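Local structure of putative periplasmic protein (Bacteroides eggerthii, 4HBR) at residues 67-72 with 96-101; 110-115 with 131-136. The protein is of unknown function, but is a putative periplasmic protein of the PepSY-like family, with a fold resembling that of beta-lactamase inhibitors. All coordinates share one frame; numbering follows the deposited sequence.

Contact 1: 67-72 with 96-101; sequences AAVFNA and PIVAIQ
V69, in the first turn of helix 67-75, stands over V98 of strand 97-104, and their CA atoms are the nearest CA pair of the two segments, 7.6 Å apart. The helix has regular i to i+4 bonds, such as N71 N to A67 O at 2.9 Å. The strand is an inner one: I97 and A99 are joined by backbone hydrogen bonds to V89 and T87 of strand 82-90, V98 and I100 likewise to F115 and I113 of strand 109-115. V98 and I100 leave the strand toward the helix, A99 away from it, so V69 meets two residues on the same face of the sheet. V69 and V98 reach toward each other tip to tip, with CG2 of V69 3.9 Å from CG2 of V98. With CG1 anti to the backbone N (chi1 172°), V69 sends this second methyl between two partners, 4.0 Å from CG1 of V98 and 3.9 Å from CD1 of I100. V69 and I100 lie alongside, running in opposite directions; the nearly straight end of I100 (chi2 168°) delivers CD1 to the valine. F115 touches V69, A72 and I100, W88 adjoins V98, and L62 adjoins I100. Across the two segments the contact is methyl against methyl, at ordinary van der Waals distances and without polar bonds. All three touching residues are buried, consistent with helix 67-75 being held on this face of the sheet largely by the hydrophobic effect.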
ATOM      1  N   ALA A  67       8.968  15.086  -0.613  1.00 34.59           N
ATOM      2  CA  ALA A  67       8.736  16.313  -1.394  1.00 36.81           C
ATOM      3  C   ALA A  67       8.885  16.084  -2.920  1.00 43.57           C
ATOM      4  O   ALA A  67       8.123  16.670  -3.691  1.00 44.97           O
ATOM      5  CB  ALA A  67       9.678  17.417  -0.925  1.00 38.06           C
ATOM      6  N   ALA A  68       9.830  15.205  -3.341  1.00 39.11           N
ATOM      7  CA  ALA A  68      10.028  14.895  -4.757  1.00 38.73           C
ATOM      8  C   ALA A  68       8.764  14.266  -5.368  1.00 42.01           C
ATOM      9  O   ALA A  68       8.438  14.576  -6.501  1.00 43.50           O
ATOM     10  CB  ALA A  68      11.223  13.983  -4.942  1.00 38.50           C
ATOM     11  N   VAL A  69       8.026  13.432  -4.599  1.00 37.41           N
ATOM     12  CA  VAL A  69       6.780  12.772  -5.028  1.00 35.02           C
ATOM     13  C   VAL A  69       5.655  13.822  -5.077  1.00 41.14           C
ATOM     14  O   VAL A  69       4.919  13.883  -6.062  1.00 41.40           O
ATOM     15  CB  VAL A  69       6.418  11.568  -4.113  1.00 35.31           C
ATOM     16  CG1 VAL A  69       5.031  11.000  -4.425  1.00 33.65           C
ATOM     17  CG2 VAL A  69       7.481  10.486  -4.194  1.00 34.43           C
ATOM     18  N   PHE A  70       5.559  14.659  -4.029  1.00 37.95           N
ATOM     19  CA  PHE A  70       4.583  15.735  -3.913  1.00 38.77           C
ATOM     20  C   PHE A  70       4.672  16.669  -5.115  1.00 44.81           C
ATOM     21  O   PHE A  70       3.642  16.984  -5.703  1.00 46.49           O
ATOM     22  CB  PHE A  70       4.798  16.520  -2.616  1.00 40.58           C
ATOM     23  CG  PHE A  70       3.779  17.612  -2.398  1.00 43.10           C
ATOM     24  CD1 PHE A  70       3.947  18.871  -2.982  1.00 47.16           C
ATOM     25  CD2 PHE A  70       2.679  17.405  -1.569  1.00 44.94           C
ATOM     26  CE1 PHE A  70       3.002  19.887  -2.790  1.00 49.79           C
ATOM     27  CE2 PHE A  70       1.756  18.445  -1.333  1.00 49.81           C
ATOM     28  CZ  PHE A  70       1.916  19.670  -1.959  1.00 49.40           C
ATOM     29  N   ASN A  71       5.892  17.113  -5.464  1.00 41.86           N
ATOM     30  CA  ASN A  71       6.154  18.016  -6.583  1.00 42.45           C
ATOM     31  C   ASN A  71       5.860  17.342  -7.927  1.00 46.30           C
ATOM     32  O   ASN A  71       5.316  18.008  -8.806  1.00 48.37           O
ATOM     33  CB  ASN A  71       7.593  18.520  -6.540  1.00 35.87           C
ATOM     34  CG  ASN A  71       7.928  19.353  -5.330  1.00 51.92           C
ATOM     35  OD1 ASN A  71       7.060  19.948  -4.683  1.00 45.16           O
ATOM     36  ND2 ASN A  71       9.210  19.443  -5.008  1.00 43.09           N
ATOM     37  N   ALA A  72       6.205  16.041  -8.095  1.00 39.92           N
ATOM     38  CA  ALA A  72       5.920  15.300  -9.345  1.00 38.95           C
ATOM     39  C   ALA A  72       4.411  15.162  -9.508  1.00 46.16           C
ATOM     40  O   ALA A  72       3.899  15.428 -10.600  1.00 48.80           O
ATOM     41  CB  ALA A  72       6.599  13.931  -9.357  1.00 37.76           C
ATOM     42  N   PRO A  96      11.423   1.498  -1.262  1.00 36.20           N
ATOM     43  CA  PRO A  96       9.990   1.762  -1.038  1.00 34.48           C
ATOM     44  C   PRO A  96       9.332   2.483  -2.225  1.00 38.78           C
ATOM     45  O   PRO A  96      10.003   3.079  -3.092  1.00 36.48           O
ATOM     46  CB  PRO A  96       9.979   2.638   0.227  1.00 35.24           C
ATOM     47  CG  PRO A  96      11.307   3.257   0.284  1.00 40.14           C
ATOM     48  CD  PRO A  96      12.276   2.346  -0.395  1.00 36.78           C
ATOM     49  N   ILE A  97       7.994   2.378  -2.286  1.00 36.33           N
ATOM     50  CA  ILE A  97       7.191   2.966  -3.363  1.00 35.65           C
ATOM     51  C   ILE A  97       6.065   3.831  -2.750  1.00 39.14           C
ATOM     52  O   ILE A  97       5.487   3.459  -1.733  1.00 37.36           O
ATOM     53  CB  ILE A  97       6.613   1.825  -4.278  1.00 37.66           C
ATOM     54  CG1 ILE A  97       7.742   1.053  -5.010  1.00 37.69           C
ATOM     55  CG2 ILE A  97       5.520   2.325  -5.263  1.00 36.05           C
ATOM     56  CD1 ILE A  97       7.241  -0.160  -5.833  1.00 37.09           C
ATOM     57  N   VAL A  98       5.749   4.961  -3.388  1.00 34.89           N
ATOM     58  CA  VAL A  98       4.585   5.751  -3.003  1.00 33.08           C
ATOM     59  C   VAL A  98       3.477   5.432  -4.041  1.00 36.01           C
ATOM     60  O   VAL A  98       3.682   5.704  -5.217  1.00 36.20           O
ATOM     61  CB  VAL A  98       4.828   7.284  -2.878  1.00 35.45           C
ATOM     62  CG1 VAL A  98       3.574   7.972  -2.327  1.00 35.37           C
ATOM     63  CG2 VAL A  98       6.057   7.612  -2.020  1.00 34.59           C
ATOM     64  N   ALA A  99       2.342   4.851  -3.617  1.00 32.16           N
ATOM     65  CA  ALA A  99       1.198   4.578  -4.506  1.00 32.54           C
ATOM     66  C   ALA A  99       0.104   5.620  -4.218  1.00 39.85           C
ATOM     67  O   ALA A  99      -0.324   5.753  -3.061  1.00 40.51           O
ATOM     68  CB  ALA A  99       0.667   3.162  -4.293  1.00 32.09           C
ATOM     69  N   ILE A 100      -0.282   6.400  -5.237  1.00 35.18           N
ATOM     70  CA  ILE A 100      -1.314   7.433  -5.111  1.00 35.34           C
ATOM     71  C   ILE A 100      -2.506   7.036  -5.970  1.00 40.76           C
ATOM     72  O   ILE A 100      -2.337   6.728  -7.154  1.00 39.60           O
ATOM     73  CB  ILE A 100      -0.774   8.863  -5.471  1.00 38.42           C
ATOM     74  CG1 ILE A 100       0.404   9.271  -4.531  1.00 36.78           C
ATOM     75  CG2 ILE A 100      -1.912   9.928  -5.408  1.00 40.98           C
ATOM     76  CD1 ILE A 100       1.172  10.476  -4.947  1.00 38.59           C
ATOM     77  N   GLN A 101      -3.712   7.020  -5.369  1.00 37.97           N
ATOM     78  CA  GLN A 101      -4.968   6.737  -6.059  1.00 37.33           C
ATOM     79  C   GLN A 101      -5.704   8.051  -6.174  1.00 43.95           C
ATOM     80  O   GLN A 101      -5.945   8.726  -5.168  1.00 45.24           O
ATOM     81  CB  GLN A 101      -5.794   5.666  -5.346  1.00 38.66           C
ATOM     82  CG  GLN A 101      -5.098   4.297  -5.256  1.00 41.85           C
ATOM     83  CD  GLN A 101      -5.927   3.271  -4.531  1.00 59.89           C
ATOM     84  OE1 GLN A 101      -6.851   3.577  -3.793  1.00 64.82           O
ATOM     85  NE2 GLN A 101      -5.613   2.021  -4.731  1.00 69.76           N
TER

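Contact 2: 110-115 with 131-136; sequences KYQILF and YNTLGA
Q112 and T133 are joined by two hydrogen bonds that use both ends of the glutamine amide. T133 OG1 donates to Q112 OE1 at 2.8 Å, tilted 32° from the carbonyl plane. Q112 NE2 returns a nearly straight bond to T133 O at 2.9 Å (174° at the hydrogen); this oxygen lies in the amide plane of Q112, although the donor stands well above the plane of the T133 carbonyl. With one end accepting and the other donating, the amide is held against flipping. Its reach comes from an extended chain, CG anti to the backbone N (chi1 -178°). Q101 NE2 also bonds to OE1, and T138 OG1 to T133 O, so each of these buried oxygens has two donors. Beyond the polar pair, L134 lays CD2 3.6 Å from Q112 OE1, an apolar flank to the amide. T133 and L134 are the central residues of a type I beta turn from N132 to G135, the N-cap of helix 136-139. The turn thus ties the C-terminal loop to strand 109-115, beside A99 and Q101 of strand 97-104; I127 touches Q112 and T133, and F139 of helix 136-139 touches L134.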
ATOM      1  N   LYS A 110     -10.715   6.660 -12.525  1.00 49.42           N
ATOM      2  CA  LYS A 110      -9.873   6.556 -11.341  1.00 46.40           C
ATOM      3  C   LYS A 110      -8.505   6.030 -11.772  1.00 49.37           C
ATOM      4  O   LYS A 110      -8.418   5.115 -12.600  1.00 48.90           O
ATOM      5  CB  LYS A 110     -10.518   5.682 -10.247  1.00 48.26           C
ATOM      6  CG  LYS A 110      -9.850   5.859  -8.886  1.00 59.19           C
ATOM      7  CD  LYS A 110     -10.666   5.345  -7.704  1.00 71.57           C
ATOM      8  CE  LYS A 110      -9.773   5.234  -6.475  1.00 76.78           C
ATOM      9  NZ  LYS A 110     -10.536   5.122  -5.204  1.00 83.75           N
ATOM     10  N   TYR A 111      -7.436   6.632 -11.231  1.00 44.74           N
ATOM     11  CA  TYR A 111      -6.069   6.267 -11.595  1.00 42.67           C
ATOM     12  C   TYR A 111      -5.235   5.919 -10.385  1.00 44.14           C
ATOM     13  O   TYR A 111      -5.500   6.390  -9.285  1.00 42.24           O
ATOM     14  CB  TYR A 111      -5.393   7.409 -12.376  1.00 43.55           C
ATOM     15  CG  TYR A 111      -6.102   7.745 -13.673  1.00 47.49           C
ATOM     16  CD1 TYR A 111      -7.128   8.687 -13.705  1.00 50.48           C
ATOM     17  CD2 TYR A 111      -5.735   7.133 -14.874  1.00 49.02           C
ATOM     18  CE1 TYR A 111      -7.779   9.009 -14.893  1.00 53.89           C
ATOM     19  CE2 TYR A 111      -6.385   7.443 -16.073  1.00 51.39           C
ATOM     20  CZ  TYR A 111      -7.420   8.372 -16.074  1.00 63.37           C
ATOM     21  OH  TYR A 111      -8.076   8.698 -17.240  1.00 69.06           O
ATOM     22  N   GLN A 112      -4.208   5.101 -10.605  1.00 40.23           N
ATOM     23  CA  GLN A 112      -3.223   4.707  -9.609  1.00 38.74           C
ATOM     24  C   GLN A 112      -1.834   4.966 -10.191  1.00 43.38           C
ATOM     25  O   GLN A 112      -1.512   4.471 -11.286  1.00 43.64           O
ATOM     26  CB  GLN A 112      -3.395   3.240  -9.205  1.00 39.60           C
ATOM     27  CG  GLN A 112      -2.414   2.787  -8.129  1.00 36.11           C
ATOM     28  CD  GLN A 112      -2.790   1.441  -7.614  1.00 53.23           C
ATOM     29  OE1 GLN A 112      -3.727   1.316  -6.816  1.00 48.89           O
ATOM     30  NE2 GLN A 112      -2.085   0.406  -8.071  1.00 39.12           N
ATOM     31  N   ILE A 113      -1.054   5.805  -9.507  1.00 39.14           N
ATOM     32  CA  ILE A 113       0.292   6.142  -9.955  1.00 38.12           C
ATOM     33  C   ILE A 113       1.255   5.652  -8.904  1.00 40.70           C
ATOM     34  O   ILE A 113       1.085   5.957  -7.706  1.00 39.69           O
ATOM     35  CB  ILE A 113       0.487   7.658 -10.278  1.00 42.02           C
ATOM     36  CG1 ILE A 113      -0.672   8.238 -11.123  1.00 44.04           C
ATOM     37  CG2 ILE A 113       1.808   7.901 -10.998  1.00 40.96           C
ATOM     38  CD1 ILE A 113      -1.482   9.152 -10.364  1.00 53.51           C
ATOM     39  N   LEU A 114       2.264   4.875  -9.352  1.00 35.62           N
ATOM     40  CA  LEU A 114       3.351   4.366  -8.489  1.00 32.55           C
ATOM     41  C   LEU A 114       4.593   5.201  -8.715  1.00 35.80           C
ATOM     42  O   LEU A 114       5.036   5.366  -9.849  1.00 35.81           O
ATOM     43  CB  LEU A 114       3.644   2.879  -8.752  1.00 31.35           C
ATOM     44  CG  LEU A 114       2.468   1.903  -8.760  1.00 34.74           C
ATOM     45  CD1 LEU A 114       2.990   0.478  -8.964  1.00 35.14           C
ATOM     46  CD2 LEU A 114       1.658   1.972  -7.438  1.00 30.75           C
ATOM     47  N   PHE A 115       5.145   5.732  -7.637  1.00 33.48           N
ATOM     48  CA  PHE A 115       6.322   6.592  -7.680  1.00 33.64           C
ATOM     49  C   PHE A 115       7.478   6.045  -6.883  1.00 39.35           C
ATOM     50  O   PHE A 115       7.277   5.479  -5.800  1.00 38.94           O
ATOM     51  CB  PHE A 115       5.971   7.974  -7.075  1.00 34.57           C
ATOM     52  CG  PHE A 115       5.043   8.888  -7.853  1.00 36.23           C
ATOM     53  CD1 PHE A 115       5.537   9.722  -8.854  1.00 38.14           C
ATOM     54  CD2 PHE A 115       3.691   8.972  -7.532  1.00 37.64           C
ATOM     55  CE1 PHE A 115       4.697  10.625  -9.518  1.00 40.26           C
ATOM     56  CE2 PHE A 115       2.846   9.880  -8.201  1.00 40.37           C
ATOM     57  CZ  PHE A 115       3.358  10.701  -9.186  1.00 39.56           C
ATOM     58  N   TYR A 131     -10.454  -3.900  -8.835  1.00 57.20           N
ATOM     59  CA  TYR A 131     -10.385  -4.142  -7.380  1.00 58.12           C
ATOM     60  C   TYR A 131      -8.987  -4.627  -6.998  1.00 61.68           C
ATOM     61  O   TYR A 131      -8.181  -4.934  -7.871  1.00 61.02           O
ATOM     62  CB  TYR A 131     -11.468  -5.130  -6.871  1.00 61.59           C
ATOM     63  CG  TYR A 131     -12.654  -5.314  -7.789  1.00 66.91           C
ATOM     64  CD1 TYR A 131     -13.495  -4.247  -8.096  1.00 70.25           C
ATOM     65  CD2 TYR A 131     -12.987  -6.571  -8.287  1.00 69.62           C
ATOM     66  CE1 TYR A 131     -14.581  -4.403  -8.955  1.00 74.51           C
ATOM     67  CE2 TYR A 131     -14.096  -6.749  -9.118  1.00 73.15           C
ATOM     68  CZ  TYR A 131     -14.888  -5.659  -9.453  1.00 83.48           C
ATOM     69  OH  TYR A 131     -15.987  -5.797 -10.267  1.00 88.18           O
ATOM     70  N   ASN A 132      -8.699  -4.669  -5.694  1.00 60.37           N
ATOM     71  CA  ASN A 132      -7.416  -5.087  -5.098  1.00 59.85           C
ATOM     72  C   ASN A 132      -6.222  -4.618  -5.948  1.00 61.12           C
ATOM     73  O   ASN A 132      -5.392  -5.429  -6.376  1.00 62.63           O
ATOM     74  CB  ASN A 132      -7.381  -6.624  -4.891  1.00 65.08           C
ATOM     75  CG  ASN A 132      -6.284  -7.092  -3.951  1.00 89.37           C
ATOM     76  OD1 ASN A 132      -5.864  -6.383  -3.016  1.00 86.39           O
ATOM     77  ND2 ASN A 132      -5.799  -8.302  -4.179  1.00 81.53           N
ATOM     78  N   THR A 133      -6.159  -3.301  -6.205  1.00 53.86           N
ATOM     79  CA  THR A 133      -5.159  -2.702  -7.085  1.00 51.71           C
ATOM     80  C   THR A 133      -3.788  -2.513  -6.369  1.00 50.27           C
ATOM     81  O   THR A 133      -2.794  -2.210  -7.029  1.00 49.37           O
ATOM     82  CB  THR A 133      -5.722  -1.399  -7.712  1.00 61.02           C
ATOM     83  OG1 THR A 133      -5.899  -0.419  -6.700  1.00 61.79           O
ATOM     84  CG2 THR A 133      -7.049  -1.609  -8.432  1.00 59.40           C
ATOM     85  N   LEU A 134      -3.725  -2.774  -5.065  1.00 44.84           N
ATOM     86  CA  LEU A 134      -2.490  -2.659  -4.294  1.00 43.38           C
ATOM     87  C   LEU A 134      -2.017  -4.006  -3.718  1.00 47.38           C
ATOM     88  O   LEU A 134      -1.145  -4.011  -2.852  1.00 48.16           O
ATOM     89  CB  LEU A 134      -2.678  -1.647  -3.145  1.00 42.98           C
ATOM     90  CG  LEU A 134      -2.726  -0.173  -3.543  1.00 47.59           C
ATOM     91  CD1 LEU A 134      -3.038   0.711  -2.336  1.00 47.94           C
ATOM     92  CD2 LEU A 134      -1.453   0.257  -4.285  1.00 46.48           C
ATOM     93  N   GLY A 135      -2.583  -5.117  -4.193  1.00 42.93           N
ATOM     94  CA  GLY A 135      -2.264  -6.452  -3.699  1.00 42.53           C
ATOM     95  C   GLY A 135      -1.000  -7.048  -4.264  1.00 45.58           C
ATOM     96  O   GLY A 135      -0.264  -6.382  -5.002  1.00 42.81           O
ATOM     97  N   ALA A 136      -0.763  -8.335  -3.937  1.00 45.27           N
ATOM     98  CA  ALA A 136       0.393  -9.123  -4.378  1.00 44.94           C
ATOM     99  C   ALA A 136       0.572  -9.087  -5.909  1.00 48.48           C
ATOM    100  O   ALA A 136       1.706  -8.999  -6.361  1.00 48.72           O
ATOM    101  CB  ALA A 136       0.247 -10.567  -3.900  1.00 46.84           C
TER

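Following the chain from the N terminus, contact 1 closes first: helix 67-75 leads into strand 82-90, and strand 97-104 then returns beneath the helix. Strand 109-115 follows as the next neighbour in the sheet and opens contact 2, which closes after strand 121-126, just before helix 136-139. The two loops are in series, neither nested nor crossed, with centres about 13 Å apart. They meet through the sheet, where strands 97-104 and 109-115 are neighbours. A99 CB packs on L114 CD2, on the sheet face away from helix 67-75. Contact 1 thus packs a helix on one face, while contact 2 bonds the C-terminal turn to the other.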